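Local coordinates for uncharacterized protein (Exiguobacterium sibiricum, PDB 3B77) that is of unknown function but carries a bacterial pleckstrin-homology domain joined to a helical region that probably serves oligomerisation, at residues I8-D11 against D12-K15; Y21-H24 against E25-E28. All coordinates share one frame; numbering follows the deposited sequence.

Interaction 1. Residues I8-D11 against D12-K15; sequences IHPD and DFDK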
loop_
_atom_site.group_PDB
_atom_site.type_symbol
_atom_site.label_atom_id
_atom_site.label_comp_id
_atom_site.label_asym_id
_atom_site.label_seq_id
_atom_site.Cartn_x
_atom_site.Cartn_y
_atom_site.Cartn_z
ATOM N N ILE A 8 -66.390 17.026 -8.410
ATOM C CA ILE A 8 -66.985 17.761 -9.511
ATOM C C ILE A 8 -67.094 16.848 -10.731
ATOM O O ILE A 8 -66.221 16.031 -10.981
ATOM C CB ILE A 8 -66.139 18.998 -9.865
ATOM C CG1 ILE A 8 -65.886 19.892 -8.629
ATOM C CG2 ILE A 8 -66.763 19.762 -11.000
ATOM C CD1 ILE A 8 -67.107 20.304 -7.846
ATOM N N HIS A 9 -68.168 17.001 -11.489
ATOM C CA HIS A 9 -68.391 16.240 -12.704
ATOM C C HIS A 9 -67.532 16.858 -13.820
ATOM O O HIS A 9 -67.371 18.066 -13.865
ATOM C CB HIS A 9 -69.879 16.312 -13.075
ATOM C CG HIS A 9 -70.279 15.383 -14.176
ATOM N ND1 HIS A 9 -70.155 15.709 -15.509
ATOM C CD2 HIS A 9 -70.811 14.140 -14.144
ATOM C CE1 HIS A 9 -70.578 14.702 -16.250
ATOM N NE2 HIS A 9 -70.985 13.738 -15.446
ATOM N N PRO A 10 -66.952 16.031 -14.700
ATOM C CA PRO A 10 -66.171 16.464 -15.866
ATOM C C PRO A 10 -66.730 17.618 -16.700
ATOM O O PRO A 10 -65.958 18.393 -17.267
ATOM C CB PRO A 10 -66.119 15.206 -16.727
ATOM C CG PRO A 10 -66.178 14.092 -15.764
ATOM C CD PRO A 10 -66.952 14.566 -14.571
ATOM N N ASP A 11 -68.050 17.706 -16.805
ATOM C CA ASP A 11 -68.696 18.786 -17.559
ATOM C C ASP A 11 -68.439 20.154 -16.959
ATOM O O ASP A 11 -68.476 21.160 -17.678
ATOM C CB ASP A 11 -70.209 18.591 -17.614
ATOM C CG ASP A 11 -70.614 17.327 -18.314
ATOM O OD1 ASP A 11 -69.739 16.646 -18.888
ATOM O OD2 ASP A 11 -71.817 17.009 -18.274
ATOM N N ASP A 12 -68.192 20.182 -15.650
ATOM C CA ASP A 12 -67.942 21.420 -14.921
ATOM C C ASP A 12 -66.470 21.668 -14.592
ATOM O O ASP A 12 -66.167 22.486 -13.722
ATOM C CB ASP A 12 -68.742 21.422 -13.621
ATOM C CG ASP A 12 -70.234 21.319 -13.849
ATOM O OD1 ASP A 12 -70.723 21.797 -14.891
ATOM O OD2 ASP A 12 -70.924 20.765 -12.971
ATOM N N PHE A 13 -65.560 20.979 -15.277
ATOM C CA PHE A 13 -64.135 21.181 -15.026
ATOM C C PHE A 13 -63.717 22.545 -15.502
ATOM O O PHE A 13 -63.028 23.252 -14.771
ATOM C CB PHE A 13 -63.239 20.120 -15.687
ATOM C CG PHE A 13 -63.245 18.777 -15.000
ATOM C CD1 PHE A 13 -63.638 18.629 -13.676
ATOM C CD2 PHE A 13 -62.770 17.663 -15.670
ATOM C CE1 PHE A 13 -63.619 17.385 -13.067
ATOM C CE2 PHE A 13 -62.732 16.415 -15.056
ATOM C CZ PHE A 13 -63.168 16.277 -13.760
ATOM N N ASP A 14 -64.142 22.912 -16.713
ATOM C CA ASP A 14 -63.805 24.226 -17.294
ATOM C C ASP A 14 -64.377 25.431 -16.539
ATOM O O ASP A 14 -63.887 26.541 -16.706
ATOM C CB ASP A 14 -64.161 24.288 -18.781
ATOM C CG ASP A 14 -65.591 23.900 -19.061
ATOM O OD1 ASP A 14 -66.448 24.001 -18.150
ATOM O OD2 ASP A 14 -65.858 23.490 -20.212
ATOM N N LYS A 15 -65.376 25.201 -15.695
ATOM C CA LYS A 15 -65.965 26.233 -14.854
ATOM C C LYS A 15 -65.236 26.394 -13.523
ATOM O O LYS A 15 -65.582 27.269 -12.735
ATOM C CB LYS A 15 -67.422 25.875 -14.527
ATOM C CG LYS A 15 -68.332 25.610 -15.727
ATOM C CD LYS A 15 -69.729 25.158 -15.256
ATOM C CE LYS A 15 -70.653 24.783 -16.419
ATOM N NZ LYS A 15 -70.127 23.667 -17.255
#
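Two overlapping 3-10 turns tie I8-D11 to D12-K15: D12 N donates to H9 O (2.9 Å) and F13 N to P10 O (3.3 Å), so P10-D12 wind as a short 3-10 turn. The F13 ring then folds back over P10. P10 CA sits 3.5 Å from the ring centroid, only 10° off the ring normal, a CH-pi contact placed squarely over the face; P10 CB reaches CE2 of the same ring at 4.0 Å. With CG anti to its carbonyl carbon (chi1 -75°), F13 lays the ring back along the preceding residues, and I8 CG2 comes near CD1. The same I8 methyl meets D12 CB at 3.7 Å, the two side chains crossing at about a right angle. P10 also has a second aromatic neighbour, its CD lying above the H9 ring toward the rim. H9 ND1 in turn accepts from D11 N at 3.2 Å, a nearly straight bond although the donor is tilted from the ring plane, which braces the imidazole against the start of the turn. Beyond the turn K15 curls back. The bend at its last torsion (chi4 60°) brings NZ to the anti lone pair of D12 OD1, its firm partner at 3.1 Å, and into a weak bond with D11 O; D14 OD1 is a longer third partner of this salt-bridge network, which lies at the surface. On the other side, I8 and F13 rest on L33 of strand 30-35, and I8 also pairs with L33 through the backbone. The result is a surface 3-10 turn in the loop leaving short strand 6-7, outermost in its sheet within this chain, of the bacterial PH domain, with the F13 ring packed over P10 by a CH-pi contact.

Interaction 2. Residues Y21-H24 against E25-E28; sequences YVLH and EDGE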
loop_
_atom_site.group_PDB
_atom_site.type_symbol
_atom_site.label_atom_id
_atom_site.label_comp_id
_atom_site.label_asym_id
_atom_site.label_seq_id
_atom_site.Cartn_x
_atom_site.Cartn_y
_atom_site.Cartn_z
ATOM N N TYR A 21 -55.176 27.202 -14.223
ATOM C CA TYR A 21 -53.793 26.896 -13.892
ATOM C C TYR A 21 -53.339 25.587 -14.492
ATOM O O TYR A 21 -52.196 25.201 -14.324
ATOM C CB TYR A 21 -53.613 26.916 -12.373
ATOM C CG TYR A 21 -54.113 28.213 -11.798
ATOM C CD1 TYR A 21 -53.339 29.360 -11.861
ATOM C CD2 TYR A 21 -55.391 28.313 -11.254
ATOM C CE1 TYR A 21 -53.799 30.568 -11.365
ATOM C CE2 TYR A 21 -55.857 29.511 -10.750
ATOM C CZ TYR A 21 -55.057 30.641 -10.805
ATOM O OH TYR A 21 -55.500 31.856 -10.314
ATOM N N VAL A 22 -54.228 24.910 -15.204
ATOM C CA VAL A 22 -53.869 23.668 -15.879
ATOM C C VAL A 22 -53.132 24.047 -17.142
ATOM O O VAL A 22 -53.515 25.009 -17.802
ATOM C CB VAL A 22 -55.106 22.807 -16.189
ATOM C CG1 VAL A 22 -54.761 21.696 -17.167
ATOM C CG2 VAL A 22 -55.673 22.220 -14.895
ATOM N N LEU A 23 -52.050 23.328 -17.445
ATOM C CA LEU A 23 -51.225 23.619 -18.615
ATOM C C LEU A 23 -51.811 22.938 -19.832
ATOM O O LEU A 23 -51.247 21.992 -20.370
ATOM C CB LEU A 23 -49.778 23.174 -18.401
ATOM C CG LEU A 23 -49.119 23.678 -17.122
ATOM C CD1 LEU A 23 -47.686 23.211 -17.042
ATOM C CD2 LEU A 23 -49.204 25.177 -17.039
ATOM N N HIS A 24 -52.952 23.446 -20.271
ATOM C CA HIS A 24 -53.605 22.956 -21.475
ATOM C C HIS A 24 -52.661 23.016 -22.663
ATOM O O HIS A 24 -52.742 22.186 -23.568
ATOM C CB HIS A 24 -54.836 23.804 -21.775
ATOM C CG HIS A 24 -55.824 23.822 -20.656
ATOM N ND1 HIS A 24 -56.621 22.740 -20.352
ATOM C CD2 HIS A 24 -56.110 24.774 -19.736
ATOM C CE1 HIS A 24 -57.363 23.027 -19.298
ATOM N NE2 HIS A 24 -57.076 24.255 -18.908
ATOM N N GLU A 25 -51.777 24.016 -22.650
ATOM C CA GLU A 25 -50.755 24.194 -23.673
ATOM C C GLU A 25 -49.857 22.958 -23.830
ATOM O O GLU A 25 -49.420 22.646 -24.934
ATOM C CB GLU A 25 -49.899 25.430 -23.355
ATOM C CG GLU A 25 -50.630 26.788 -23.491
ATOM C CD GLU A 25 -51.287 27.314 -22.200
ATOM O OE1 GLU A 25 -51.621 26.530 -21.278
ATOM O OE2 GLU A 25 -51.471 28.551 -22.130
ATOM N N ASP A 26 -49.593 22.264 -22.725
ATOM C CA ASP A 26 -48.789 21.036 -22.740
ATOM C C ASP A 26 -49.617 19.764 -22.690
ATOM O O ASP A 26 -49.084 18.702 -22.379
ATOM C CB ASP A 26 -47.804 21.023 -21.577
ATOM C CG ASP A 26 -46.951 22.258 -21.541
ATOM O OD1 ASP A 26 -47.483 23.323 -21.172
ATOM O OD2 ASP A 26 -45.756 22.161 -21.881
ATOM N N GLY A 27 -50.905 19.869 -23.018
ATOM C CA GLY A 27 -51.801 18.720 -23.056
ATOM C C GLY A 27 -52.183 18.161 -21.691
ATOM O O GLY A 27 -52.620 17.007 -21.574
ATOM N N GLU A 28 -52.036 18.978 -20.657
ATOM C CA GLU A 28 -52.414 18.574 -19.327
ATOM C C GLU A 28 -53.946 18.548 -19.220
ATOM O O GLU A 28 -54.638 19.496 -19.598
ATOM C CB GLU A 28 -51.813 19.506 -18.281
ATOM C CG GLU A 28 -51.983 18.969 -16.878
ATOM C CD GLU A 28 -51.471 19.896 -15.835
ATOM O OE1 GLU A 28 -51.404 21.098 -16.120
ATOM O OE2 GLU A 28 -51.171 19.434 -14.705
#
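E28 binds both backbone polar atoms of L23, N through its carboxylate and O through its own N, around an inverse gamma turn centred on L23 in the loop that leads into strand 30-35 of the PH domain. The E28 side chain starts with CB 3.3 Å from L23 O. Its CG, anti to the backbone N (chi1 -170°), passes V22 CG1 at 3.9 Å, and the straight chain beyond carries CD toward L23 N. There OE1 accepts from L23 N at 2.7 Å, met nearly end-on along its C-O bond, and also touches L23 CB and V22 CG1. The other tip atom, OE2, turns to T44 OG1 and forms a salt bridge with R65, so the buried carboxylate is held at both oxygens. At the carbonyl of L23, D26 N (2.9 Å) and E28 N (3.1 Å) approach O from opposite faces of its plane. G27, with positive phi, lets the chain swing back to E28 while its N bonds to H24 O. D26 OD1 is hydrogen-bonded to Y190 OH of the second subunit. V22 CG1, which lies over one face of the H24 ring, also touches E28 O at 3.3 Å.

In the fold
Both interactions are turns of the same long loop between strands 6-7 and 30-35, one following the other along the chain, with centres 16 Å apart and no direct touch. Interaction 1 is a surface contact near the loop's start, with its apolar side on strand 30-35 and its lysine-carboxylate network at the surface; no other chain of the assembly reaches it. Interaction 2 lies nearer the middle of the chain, about 15 Å from its centre against 22 Å, and is partly buried. Its central acid is tied to T44 and to R65 of strand 62-67, while residues such as L23, E25 and D26 meet the second subunit. Proline-aromatic packing marks the first turn, a buried carboxylate the second.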